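Local coordinates for protein CsuE (Acinetobacter baumannii, PDB 6FJY) that probably acts as the adhesive tip subunit of the archaic chaperone-usher Csu pilus, at residues S11-S16 with S174-P179; N22-S27 with I108-G113; V116-Y121 with R209-T214. One frame throughout, in Å; residues are numbered along the deposited sequence.

Interaction 1 (S11-S16 with S174-P179); sequences SISVPS and SITVLP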
ATOM      1  N   SER B  11       9.406  -0.349  12.470  1.00 64.13           N
ATOM      2  CA  SER B  11       9.092  -0.264  11.052  1.00 59.63           C
ATOM      3  C   SER B  11       8.172   0.917  10.792  1.00 62.67           C
ATOM      4  O   SER B  11       7.241   1.175  11.556  1.00 57.47           O
ATOM      5  CB  SER B  11       8.438  -1.559  10.551  1.00 50.78           C
ATOM      6  OG  SER B  11       8.136  -1.489   9.166  1.00 56.40           O
ATOM      7  N   ILE B  12       8.442   1.626   9.703  1.00 60.59           N
ATOM      8  CA  ILE B  12       7.522   2.611   9.158  1.00 54.39           C
ATOM      9  C   ILE B  12       7.260   2.253   7.707  1.00 51.24           C
ATOM     10  O   ILE B  12       8.103   1.656   7.026  1.00 55.69           O
ATOM     11  CB  ILE B  12       8.050   4.057   9.266  1.00 61.13           C
ATOM     12  CG1 ILE B  12       9.336   4.215   8.468  1.00 67.04           C
ATOM     13  CG2 ILE B  12       8.262   4.447  10.718  1.00 59.14           C
ATOM     14  CD1 ILE B  12       9.827   5.644   8.428  1.00 71.87           C
ATOM     15  N   SER B  13       6.075   2.610   7.240  1.00 60.50           N
ATOM     16  CA  SER B  13       5.676   2.369   5.864  1.00 53.13           C
ATOM     17  C   SER B  13       5.266   3.692   5.229  1.00 51.37           C
ATOM     18  O   SER B  13       4.468   4.437   5.801  1.00 41.46           O
ATOM     19  CB  SER B  13       4.533   1.348   5.796  1.00 59.67           C
ATOM     20  OG  SER B  13       4.846   0.189   6.561  1.00 55.05           O
ATOM     21  N   VAL B  14       5.817   3.970   4.051  1.00 63.52           N
ATOM     22  CA  VAL B  14       5.528   5.170   3.271  1.00 50.32           C
ATOM     23  C   VAL B  14       5.306   4.782   1.811  1.00 48.58           C
ATOM     24  O   VAL B  14       6.036   3.931   1.280  1.00 38.42           O
ATOM     25  CB  VAL B  14       6.668   6.192   3.407  1.00 47.59           C
ATOM     26  CG1 VAL B  14       7.970   5.592   2.949  1.00 52.25           C
ATOM     27  CG2 VAL B  14       6.364   7.454   2.612  1.00 56.42           C
ATOM     28  N   PRO B  15       4.304   5.350   1.132  1.00 53.21           N
ATOM     29  CA  PRO B  15       4.181   5.133  -0.313  1.00 52.74           C
ATOM     30  C   PRO B  15       5.235   5.938  -1.066  1.00 61.35           C
ATOM     31  O   PRO B  15       5.667   7.001  -0.615  1.00 40.33           O
ATOM     32  CB  PRO B  15       2.763   5.620  -0.628  1.00 51.37           C
ATOM     33  CG  PRO B  15       2.441   6.590   0.448  1.00 57.95           C
ATOM     34  CD  PRO B  15       3.197   6.157   1.673  1.00 52.86           C
ATOM     35  N   SER B  16       5.629   5.423  -2.240  1.00 53.18           N
ATOM     36  CA  SER B  16       6.909   5.808  -2.838  1.00 56.41           C
ATOM     37  C   SER B  16       6.873   7.218  -3.432  1.00 51.01           C
ATOM     38  O   SER B  16       7.823   7.992  -3.271  1.00 56.36           O
ATOM     39  CB  SER B  16       7.312   4.788  -3.902  1.00 49.44           C
ATOM     40  OG  SER B  16       6.356   4.724  -4.937  1.00 56.74           O
ATOM     41  N   SER B 174      13.546  -0.647   9.992  1.00 50.55           N
ATOM     42  CA  SER B 174      13.135  -0.980   8.641  1.00 50.17           C
ATOM     43  C   SER B 174      12.140   0.053   8.141  1.00 56.18           C
ATOM     44  O   SER B 174      11.299   0.554   8.894  1.00 34.56           O
ATOM     45  CB  SER B 174      12.504  -2.379   8.569  1.00 47.23           C
ATOM     46  OG  SER B 174      11.999  -2.622   7.280  1.00 56.22           O
ATOM     47  N   ILE B 175      12.243   0.351   6.851  1.00 50.60           N
ATOM     48  CA  ILE B 175      11.326   1.237   6.156  1.00 41.10           C
ATOM     49  C   ILE B 175      10.728   0.460   5.004  1.00 48.64           C
ATOM     50  O   ILE B 175      11.444   0.077   4.070  1.00 35.90           O
ATOM     51  CB  ILE B 175      12.020   2.495   5.610  1.00 57.25           C
ATOM     52  CG1 ILE B 175      12.824   3.209   6.687  1.00 62.06           C
ATOM     53  CG2 ILE B 175      10.998   3.432   4.951  1.00 48.98           C
ATOM     54  CD1 ILE B 175      13.570   4.391   6.142  1.00 56.50           C
ATOM     55  N   THR B 176       9.418   0.288   5.022  1.00 54.77           N
ATOM     56  CA  THR B 176       8.741  -0.350   3.908  1.00 48.59           C
ATOM     57  C   THR B 176       8.222   0.734   2.971  1.00 50.81           C
ATOM     58  O   THR B 176       7.438   1.598   3.372  1.00 36.89           O
ATOM     59  CB  THR B 176       7.617  -1.270   4.375  1.00 48.86           C
ATOM     60  OG1 THR B 176       8.158  -2.238   5.290  1.00 37.23           O
ATOM     61  CG2 THR B 176       7.036  -2.015   3.159  1.00 47.49           C
ATOM     62  N   VAL B 177       8.690   0.704   1.741  1.00 57.09           N
ATOM     63  CA  VAL B 177       8.194   1.585   0.706  1.00 49.63           C
ATOM     64  C   VAL B 177       7.051   0.883  -0.018  1.00 60.77           C
ATOM     65  O   VAL B 177       7.223  -0.227  -0.532  1.00 38.99           O
ATOM     66  CB  VAL B 177       9.314   1.969  -0.267  1.00 45.14           C
ATOM     67  CG1 VAL B 177       8.775   2.973  -1.278  1.00 41.90           C
ATOM     68  CG2 VAL B 177      10.489   2.543   0.507  1.00 40.64           C
ATOM     69  N   LEU B 178       5.845   1.557  -0.076  1.00 58.39           N
ATOM     70  CA  LEU B 178       4.672   0.890  -0.624  1.00 58.32           C
ATOM     71  C   LEU B 178       4.401   1.331  -2.052  1.00 50.90           C
ATOM     72  O   LEU B 178       4.725   2.456  -2.426  1.00 45.59           O
ATOM     73  CB  LEU B 178       3.437   1.194   0.223  1.00 56.76           C
ATOM     74  CG  LEU B 178       3.581   0.704   1.647  1.00 65.04           C
ATOM     75  CD1 LEU B 178       2.371   1.118   2.433  1.00 63.83           C
ATOM     76  CD2 LEU B 178       3.755  -0.813   1.637  1.00 59.48           C
ATOM     77  N   PRO B 179       3.793   0.460  -2.858  1.00 59.19           N
ATOM     78  CA  PRO B 179       3.321   0.884  -4.175  1.00 53.61           C
ATOM     79  C   PRO B 179       2.346   2.046  -4.053  1.00 57.14           C
ATOM     80  O   PRO B 179       1.732   2.279  -3.011  1.00 53.53           O
ATOM     81  CB  PRO B 179       2.636  -0.369  -4.730  1.00 50.02           C
ATOM     82  CG  PRO B 179       3.279  -1.489  -4.015  1.00 61.13           C
ATOM     83  CD  PRO B 179       3.571  -0.979  -2.633  1.00 59.22           C
TER

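Interaction 2 (N22-S27 with I108-G113); sequences NGENSS and IRLPAG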
ATOM      1  N   ASN B  22       7.241  14.455  -0.921  1.00 55.96           N
ATOM      2  CA  ASN B  22       7.053  15.063   0.387  1.00 49.22           C
ATOM      3  C   ASN B  22       8.017  14.585   1.455  1.00 57.74           C
ATOM      4  O   ASN B  22       8.042  15.180   2.536  1.00 51.96           O
ATOM      5  CB  ASN B  22       5.618  14.843   0.886  1.00 65.85           C
ATOM      6  CG  ASN B  22       4.613  15.706   0.150  1.00 78.39           C
ATOM      7  OD1 ASN B  22       4.405  16.868   0.498  1.00 84.83           O
ATOM      8  ND2 ASN B  22       3.985  15.140  -0.877  1.00 94.52           N
ATOM      9  N   GLY B  23       8.822  13.557   1.187  1.00 64.50           N
ATOM     10  CA  GLY B  23       9.587  12.943   2.256  1.00 55.22           C
ATOM     11  C   GLY B  23       8.677  12.247   3.253  1.00 64.98           C
ATOM     12  O   GLY B  23       7.579  11.785   2.924  1.00 54.74           O
ATOM     13  N   GLU B  24       9.135  12.181   4.502  1.00 73.42           N
ATOM     14  CA  GLU B  24       8.354  11.556   5.562  1.00 74.20           C
ATOM     15  C   GLU B  24       8.550  12.326   6.858  1.00 64.27           C
ATOM     16  O   GLU B  24       9.683  12.624   7.244  1.00 60.80           O
ATOM     17  CB  GLU B  24       8.744  10.082   5.738  1.00 83.78           C
ATOM     18  CG  GLU B  24       8.341   9.454   7.073  1.00 79.33           C
ATOM     19  CD  GLU B  24       6.919   8.914   7.105  1.00 66.55           C
ATOM     20  OE1 GLU B  24       6.078   9.345   6.285  1.00 60.63           O
ATOM     21  OE2 GLU B  24       6.647   8.048   7.964  1.00 59.25           O
ATOM     22  N   ASN B  25       7.446  12.647   7.524  1.00 70.74           N
ATOM     23  CA  ASN B  25       7.502  13.430   8.745  1.00 75.03           C
ATOM     24  C   ASN B  25       8.087  12.605   9.885  1.00 64.09           C
ATOM     25  O   ASN B  25       8.109  11.376   9.845  1.00 44.28           O
ATOM     26  CB  ASN B  25       6.108  13.944   9.114  1.00 76.52           C
ATOM     27  CG  ASN B  25       5.597  14.986   8.128  1.00 83.39           C
ATOM     28  OD1 ASN B  25       6.370  15.566   7.362  1.00 70.70           O
ATOM     29  ND2 ASN B  25       4.292  15.231   8.149  1.00 89.61           N
ATOM     30  N   SER B  26       8.582  13.311  10.903  1.00 76.93           N
ATOM     31  CA  SER B  26       9.157  12.684  12.085  1.00 79.94           C
ATOM     32  C   SER B  26       8.247  11.584  12.609  1.00 78.75           C
ATOM     33  O   SER B  26       7.193  11.861  13.191  1.00 75.49           O
ATOM     34  CB  SER B  26       9.420  13.719  13.184  1.00 83.47           C
ATOM     35  OG  SER B  26      10.620  14.431  12.943  1.00 91.78           O
ATOM     36  N   SER B  27       8.640  10.337  12.372  1.00 78.16           N
ATOM     37  CA  SER B  27       7.936   9.167  12.875  1.00 70.67           C
ATOM     38  C   SER B  27       8.600   8.717  14.168  1.00 64.94           C
ATOM     39  O   SER B  27       9.823   8.564  14.224  1.00 52.72           O
ATOM     40  CB  SER B  27       7.951   8.020  11.860  1.00 66.67           C
ATOM     41  OG  SER B  27       7.669   8.469  10.547  1.00 71.17           O
ATOM     42  N   ILE B 108      12.478   9.149  13.273  1.00 49.27           N
ATOM     43  CA  ILE B 108      13.114   8.946  11.987  1.00 67.66           C
ATOM     44  C   ILE B 108      12.458   9.920  11.024  1.00 69.24           C
ATOM     45  O   ILE B 108      11.249  10.160  11.094  1.00 58.37           O
ATOM     46  CB  ILE B 108      12.992   7.480  11.511  1.00 72.64           C
ATOM     47  CG1 ILE B 108      13.578   7.282  10.115  1.00 62.43           C
ATOM     48  CG2 ILE B 108      11.543   7.003  11.569  1.00 76.49           C
ATOM     49  CD1 ILE B 108      13.802   5.821   9.767  1.00 64.17           C
ATOM     50  N   ARG B 109      13.268  10.525  10.168  1.00 69.75           N
ATOM     51  CA  ARG B 109      12.773  11.476   9.190  1.00 79.46           C
ATOM     52  C   ARG B 109      13.458  11.179   7.867  1.00 81.33           C
ATOM     53  O   ARG B 109      14.677  10.991   7.820  1.00 79.81           O
ATOM     54  CB  ARG B 109      13.034  12.913   9.651  1.00 79.31           C
ATOM     55  CG  ARG B 109      12.853  13.976   8.600  1.00 89.10           C
ATOM     56  CD  ARG B 109      13.626  15.223   9.010  1.00 96.39           C
ATOM     57  NE  ARG B 109      13.244  15.677  10.345  1.00 90.59           N
ATOM     58  CZ  ARG B 109      13.994  16.468  11.102  1.00 94.46           C
ATOM     59  NH1 ARG B 109      15.169  16.884  10.653  1.00 87.97           N
ATOM     60  NH2 ARG B 109      13.570  16.845  12.304  1.00107.50           N
ATOM     61  N   LEU B 110      12.662  11.102   6.803  1.00 82.49           N
ATOM     62  CA  LEU B 110      13.167  10.924   5.456  1.00 62.68           C
ATOM     63  C   LEU B 110      12.980  12.221   4.692  1.00 60.47           C
ATOM     64  O   LEU B 110      11.842  12.684   4.520  1.00 48.80           O
ATOM     65  CB  LEU B 110      12.453   9.776   4.749  1.00 59.31           C
ATOM     66  CG  LEU B 110      12.322   8.474   5.538  1.00 63.29           C
ATOM     67  CD1 LEU B 110      11.347   7.503   4.860  1.00 72.38           C
ATOM     68  CD2 LEU B 110      13.680   7.847   5.671  1.00 54.59           C
ATOM     69  N   PRO B 111      14.050  12.832   4.233  1.00 66.35           N
ATOM     70  CA  PRO B 111      13.916  14.077   3.472  1.00 73.94           C
ATOM     71  C   PRO B 111      13.760  13.864   1.982  1.00 77.37           C
ATOM     72  O   PRO B 111      13.667  12.736   1.489  1.00 69.73           O
ATOM     73  CB  PRO B 111      15.244  14.789   3.753  1.00 64.99           C
ATOM     74  CG  PRO B 111      16.217  13.650   3.860  1.00 64.72           C
ATOM     75  CD  PRO B 111      15.459  12.537   4.560  1.00 57.72           C
ATOM     76  N   ALA B 112      13.721  14.994   1.283  1.00 92.75           N
ATOM     77  CA  ALA B 112      14.185  15.134  -0.087  1.00 88.58           C
ATOM     78  C   ALA B 112      13.283  14.472  -1.104  1.00 61.61           C
ATOM     79  O   ALA B 112      12.130  14.143  -0.820  1.00 55.79           O
ATOM     80  CB  ALA B 112      15.612  14.575  -0.221  1.00102.23           C
ATOM     81  N   GLY B 113      13.808  14.355  -2.318  1.00 63.83           N
ATOM     82  CA  GLY B 113      13.226  13.605  -3.409  1.00 52.10           C
ATOM     83  C   GLY B 113      14.009  12.323  -3.598  1.00 52.79           C
ATOM     84  O   GLY B 113      14.787  12.180  -4.544  1.00 47.43           O
TER

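Interaction 3 (V116-Y121 with R209-T214); sequences VSPGVY and RCSVNT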
ATOM      1  N   VAL B 116      12.691   5.402  -4.951  1.00 60.14           N
ATOM      2  CA  VAL B 116      13.115   4.009  -4.859  1.00 57.01           C
ATOM      3  C   VAL B 116      11.915   3.103  -5.098  1.00 54.91           C
ATOM      4  O   VAL B 116      10.769   3.456  -4.819  1.00 40.03           O
ATOM      5  CB  VAL B 116      13.754   3.660  -3.492  1.00 57.64           C
ATOM      6  CG1 VAL B 116      14.957   4.560  -3.198  1.00 56.61           C
ATOM      7  CG2 VAL B 116      12.709   3.727  -2.379  1.00 50.13           C
ATOM      8  N   SER B 117      12.202   1.914  -5.614  1.00 68.94           N
ATOM      9  CA  SER B 117      11.160   0.930  -5.851  1.00 53.06           C
ATOM     10  C   SER B 117      10.570   0.454  -4.522  1.00 54.36           C
ATOM     11  O   SER B 117      11.269   0.418  -3.503  1.00 46.03           O
ATOM     12  CB  SER B 117      11.721  -0.265  -6.619  1.00 43.92           C
ATOM     13  OG  SER B 117      12.586  -1.028  -5.796  1.00 47.76           O
ATOM     14  N   PRO B 118       9.291   0.075  -4.514  1.00 51.68           N
ATOM     15  CA  PRO B 118       8.697  -0.518  -3.305  1.00 53.08           C
ATOM     16  C   PRO B 118       9.444  -1.771  -2.874  1.00 53.04           C
ATOM     17  O   PRO B 118       9.960  -2.527  -3.698  1.00 74.84           O
ATOM     18  CB  PRO B 118       7.263  -0.845  -3.736  1.00 48.87           C
ATOM     19  CG  PRO B 118       7.008   0.013  -4.940  1.00 53.70           C
ATOM     20  CD  PRO B 118       8.331   0.158  -5.625  1.00 55.65           C
ATOM     21  N   GLY B 119       9.487  -1.976  -1.565  1.00 58.48           N
ATOM     22  CA  GLY B 119      10.273  -3.038  -0.974  1.00 42.16           C
ATOM     23  C   GLY B 119      10.591  -2.690   0.466  1.00 47.56           C
ATOM     24  O   GLY B 119      10.102  -1.701   1.010  1.00 43.94           O
ATOM     25  N   VAL B 120      11.416  -3.529   1.071  1.00 61.45           N
ATOM     26  CA  VAL B 120      11.836  -3.333   2.451  1.00 59.70           C
ATOM     27  C   VAL B 120      13.246  -2.777   2.434  1.00 48.52           C
ATOM     28  O   VAL B 120      14.151  -3.363   1.828  1.00 39.97           O
ATOM     29  CB  VAL B 120      11.758  -4.632   3.263  1.00 63.40           C
ATOM     30  CG1 VAL B 120      12.139  -4.359   4.708  1.00 51.55           C
ATOM     31  CG2 VAL B 120      10.363  -5.190   3.187  1.00 59.48           C
ATOM     32  N   TYR B 121      13.417  -1.640   3.085  1.00 59.62           N
ATOM     33  CA  TYR B 121      14.675  -0.915   3.156  1.00 50.35           C
ATOM     34  C   TYR B 121      15.150  -1.039   4.598  1.00 58.14           C
ATOM     35  O   TYR B 121      14.650  -0.354   5.496  1.00 35.84           O
ATOM     36  CB  TYR B 121      14.481   0.534   2.695  1.00 46.18           C
ATOM     37  CG  TYR B 121      14.248   0.588   1.211  1.00 42.34           C
ATOM     38  CD1 TYR B 121      13.036   0.194   0.671  1.00 47.25           C
ATOM     39  CD2 TYR B 121      15.260   0.952   0.340  1.00 43.78           C
ATOM     40  CE1 TYR B 121      12.820   0.193  -0.686  1.00 50.24           C
ATOM     41  CE2 TYR B 121      15.049   0.960  -1.025  1.00 45.66           C
ATOM     42  CZ  TYR B 121      13.830   0.580  -1.537  1.00 44.51           C
ATOM     43  OH  TYR B 121      13.597   0.571  -2.900  1.00 39.09           O
ATOM     44  N   ARG B 209       0.775   8.164 -12.964  1.00 58.81           N
ATOM     45  CA  ARG B 209       2.115   8.058 -12.408  1.00 68.61           C
ATOM     46  C   ARG B 209       2.062   6.985 -11.331  1.00 60.47           C
ATOM     47  O   ARG B 209       1.450   7.184 -10.277  1.00 45.27           O
ATOM     48  CB  ARG B 209       2.574   9.399 -11.838  1.00 71.73           C
ATOM     49  CG  ARG B 209       2.393  10.567 -12.807  1.00 93.05           C
ATOM     50  CD  ARG B 209       2.597  11.924 -12.134  1.00101.66           C
ATOM     51  NE  ARG B 209       3.854  11.988 -11.395  1.00107.20           N
ATOM     52  CZ  ARG B 209       3.952  12.282 -10.102  1.00100.48           C
ATOM     53  NH1 ARG B 209       2.864  12.564  -9.398  1.00 81.75           N
ATOM     54  NH2 ARG B 209       5.145  12.314  -9.518  1.00113.95           N
ATOM     55  N   CYS B 210       2.672   5.839 -11.611  1.00 64.11           N
ATOM     56  CA  CYS B 210       2.674   4.711 -10.693  1.00 59.91           C
ATOM     57  C   CYS B 210       4.100   4.335 -10.302  1.00 66.94           C
ATOM     58  O   CYS B 210       5.062   4.586 -11.036  1.00 52.04           O
ATOM     59  CB  CYS B 210       1.978   3.473 -11.297  1.00 57.92           C
ATOM     60  SG  CYS B 210       0.201   3.422 -11.258  1.00 42.51           S
ATOM     61  N   SER B 211       4.221   3.734  -9.125  1.00 80.48           N
ATOM     62  CA  SER B 211       5.478   3.157  -8.694  1.00 66.88           C
ATOM     63  C   SER B 211       5.869   2.004  -9.616  1.00 68.74           C
ATOM     64  O   SER B 211       5.053   1.470 -10.377  1.00 55.42           O
ATOM     65  CB  SER B 211       5.368   2.695  -7.244  1.00 54.22           C
ATOM     66  OG  SER B 211       4.257   1.839  -7.074  1.00 64.39           O
ATOM     67  N   VAL B 212       7.134   1.594  -9.513  1.00 87.61           N
ATOM     68  CA  VAL B 212       7.793   0.926 -10.640  1.00 80.85           C
ATOM     69  C   VAL B 212       7.097  -0.384 -11.025  1.00 84.83           C
ATOM     70  O   VAL B 212       6.746  -0.598 -12.193  1.00 97.82           O
ATOM     71  CB  VAL B 212       9.286   0.713 -10.345  1.00 86.47           C
ATOM     72  CG1 VAL B 212       9.513  -0.197  -9.156  1.00 80.08           C
ATOM     73  CG2 VAL B 212       9.977   0.193 -11.577  1.00 98.56           C
ATOM     74  N   ASN B 213       6.886  -1.282 -10.064  1.00 77.10           N
ATOM     75  CA  ASN B 213       6.412  -2.619 -10.419  1.00 87.76           C
ATOM     76  C   ASN B 213       4.950  -2.809 -10.025  1.00 78.97           C
ATOM     77  O   ASN B 213       4.616  -3.696  -9.230  1.00 63.30           O
ATOM     78  CB  ASN B 213       7.309  -3.692  -9.787  1.00100.22           C
ATOM     79  CG  ASN B 213       7.386  -3.581  -8.279  1.00121.84           C
ATOM     80  OD1 ASN B 213       6.939  -2.587  -7.698  1.00120.85           O
ATOM     81  ND2 ASN B 213       7.936  -4.606  -7.633  1.00135.50           N
ATOM     82  N   THR B 214       4.074  -1.977 -10.582  1.00 66.53           N
ATOM     83  CA  THR B 214       2.672  -1.923 -10.173  1.00 61.96           C
ATOM     84  C   THR B 214       1.779  -1.939 -11.400  1.00 62.78           C
ATOM     85  O   THR B 214       1.308  -0.896 -11.871  1.00 61.17           O
ATOM     86  CB  THR B 214       2.422  -0.692  -9.311  1.00 54.83           C
ATOM     87  OG1 THR B 214       3.342  -0.716  -8.209  1.00 50.85           O
ATOM     88  CG2 THR B 214       0.997  -0.688  -8.786  1.00 58.39           C
TER

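Interaction 1 (S11-S16 with S174-P179)
Ser11 to Pro15 and Ser174 to Leu178 run side by side as parallel strands, their axes 24° apart, with Ser11 level with Ser174 and Pro15 level with Leu178. Backbone bonds zip them together. Ile12 N reaches Ser174 O, and Thr176 N returns to Ile12 O at 2.8 Å. Val14 N then takes Thr176 O at 3.0 Å, arriving nearly head-on to the carbonyl, while Leu178 N binds Val14 O at 2.7 Å from a more tilted direction. The last link, Ser16 N to Leu178 O, is weak, for there the chain turns into helix 16-22. CA-H...O contacts, such as Ser13 CA to Thr176 O, back up the same carbonyls.

Apolar contacts fill the face that carries Ile12, Val14, Ile175 and Val177. The two isoleucines lie alongside each other and point the same way: with chi1 at 62°, Ile12 CG1 stands between backbone N and carbonyl carbon and comes 4.0 Å from Ile175 CG2. At the helix start, Ser16 CB presses on Val177 CG1 at 3.5 Å, a snug fit.

The other face is more polar. Ser11 OG and Thr176 OG1 are 3.9 Å apart, and Ser13 OG lies 3.8 Å from Thr176 CB; further on, Leu178 CD1 reaches Ser13 CB. Trp6 of the CsuC chain packs over Pro15 and Leu178 on this side. A parallel strand pair within an otherwise mostly antiparallel mixed sheet, apolar on the Ile12-Val14 face and mixed on the other, is consistent with an immunoglobulin-like beta sandwich.

Interaction 2 (N22-S27 with I108-G113)
Glu24 and Leu110 form one hydrogen-bonded antiparallel pair and Ser27 and Ile108 the other, with one extra residue on the 24-27 side between them. The firm bonds are Glu24 N to Leu110 O, at 2.8 Å, and the reciprocal two at the second pair: Ser27 N to Ile108 O and Ile108 N to Ser27 O, each 2.9 Å and lying in the plane of the carbonyl it meets. The return bond of the first pair, from Leu110 N to Glu24 O, is weak at 3.4 Å.

Side chains on the inner face close up over these bonds. Leu110 CD1 rests 3.8 Å from Glu24 CB, and CG2 of Ile108, set between backbone N and carbonyl carbon by chi1 of 176° for CG1, lies against Ser27 CB at 3.7 Å. The Glu24 chain then bends at chi2 (85°) and carries its carboxylate away from the 108-110 strand. Ile12 of strand 9-15 and Ile175 of strand 167-189 pack on Ile108, and Leu110 also meets Ile175. Gly23, leaving helix 16-22 with a positive phi, brings its CA to 3.2 Å from Leu110 O.

The outer side is far looser. Arg109 lays its CG along Glu24 O and bends at chi3, so that the guanidinium turns an edge toward Ser26 OG, but NH2 stays 3.9 Å off and no bond is made. Both residues touch a crystal neighbour, so this positioning may owe something to packing in the lattice. The one-residue register shift is a beta bulge, here on the outermost strand of the three-stranded antiparallel sheet 24-31, 103-110 and 71-73, which faces the larger sheet across the sandwich.

Interaction 3 (V116-Y121 with R209-T214)
Ser117 and Val212 bring the two backbones nearest, with 5.9 Å between their CA atoms, and no hydrogen bond joins the segments, so loop meets loop by side chains alone. Val212 CG1 does most of the touching: with chi1 at 63° it sits between backbone N and carbonyl carbon and leans onto Ser117 CB at a tight 3.4 Å. The same methyl comes obliquely against Pro118 CD at 3.7 Å. The pyrrolidine ring of Pro118 points into the opposing loop, where its CG lies 3.9 Å from Ser211 CB, and Asn213 slides past it in the opposite direction to set OD1 3.7 Å from Pro118 CD.

Each loop is also braced from its own side. Ser117 OG is hydrogen-bonded to Glu66 OE2, so the serine gives Val212 its CB and not its hydroxyl. Ser211 OG and Thr214 OG1 are hydrogen-bonded at 2.9 Å, and Ser211 OG is bonded to Asp180 N as well, so this buried hydroxyl has two partners that fix its rotation and hold the 211-214 turn. This small surface contact sits where strand 119-136 starts and strand 202-210 ends, and both strands pair with strand 167-189; Pro179, just past Leu178, packs against Ser211 and Thr214, Ser16 of helix 16-22 touches Ser211, and the neighbouring Cys210 is tied to Cys181 by a disulfide.

How the interactions relate
From the N terminus, 11-16 is followed through helix 16-22 by 22-27, which pairs with 108-113 and closes the loop of interaction 2. That loop falls wholly within the longer one that interaction 1 closes when 174-179 returns beside 11-16. Interaction 3 opens at 116-121, before that closure, and ends at 209-214 after it, so the two cross. Interactions 1 and 2 join opposing sheets: Ile12 CG2 meets Ser27 CB at 3.8 Å. Interactions 1 and 3 share a sheet, 119-121 flanking 174-177 by backbone bonds. Interaction 3 brings the loop before strand 119-136 against the loop after strand 202-210.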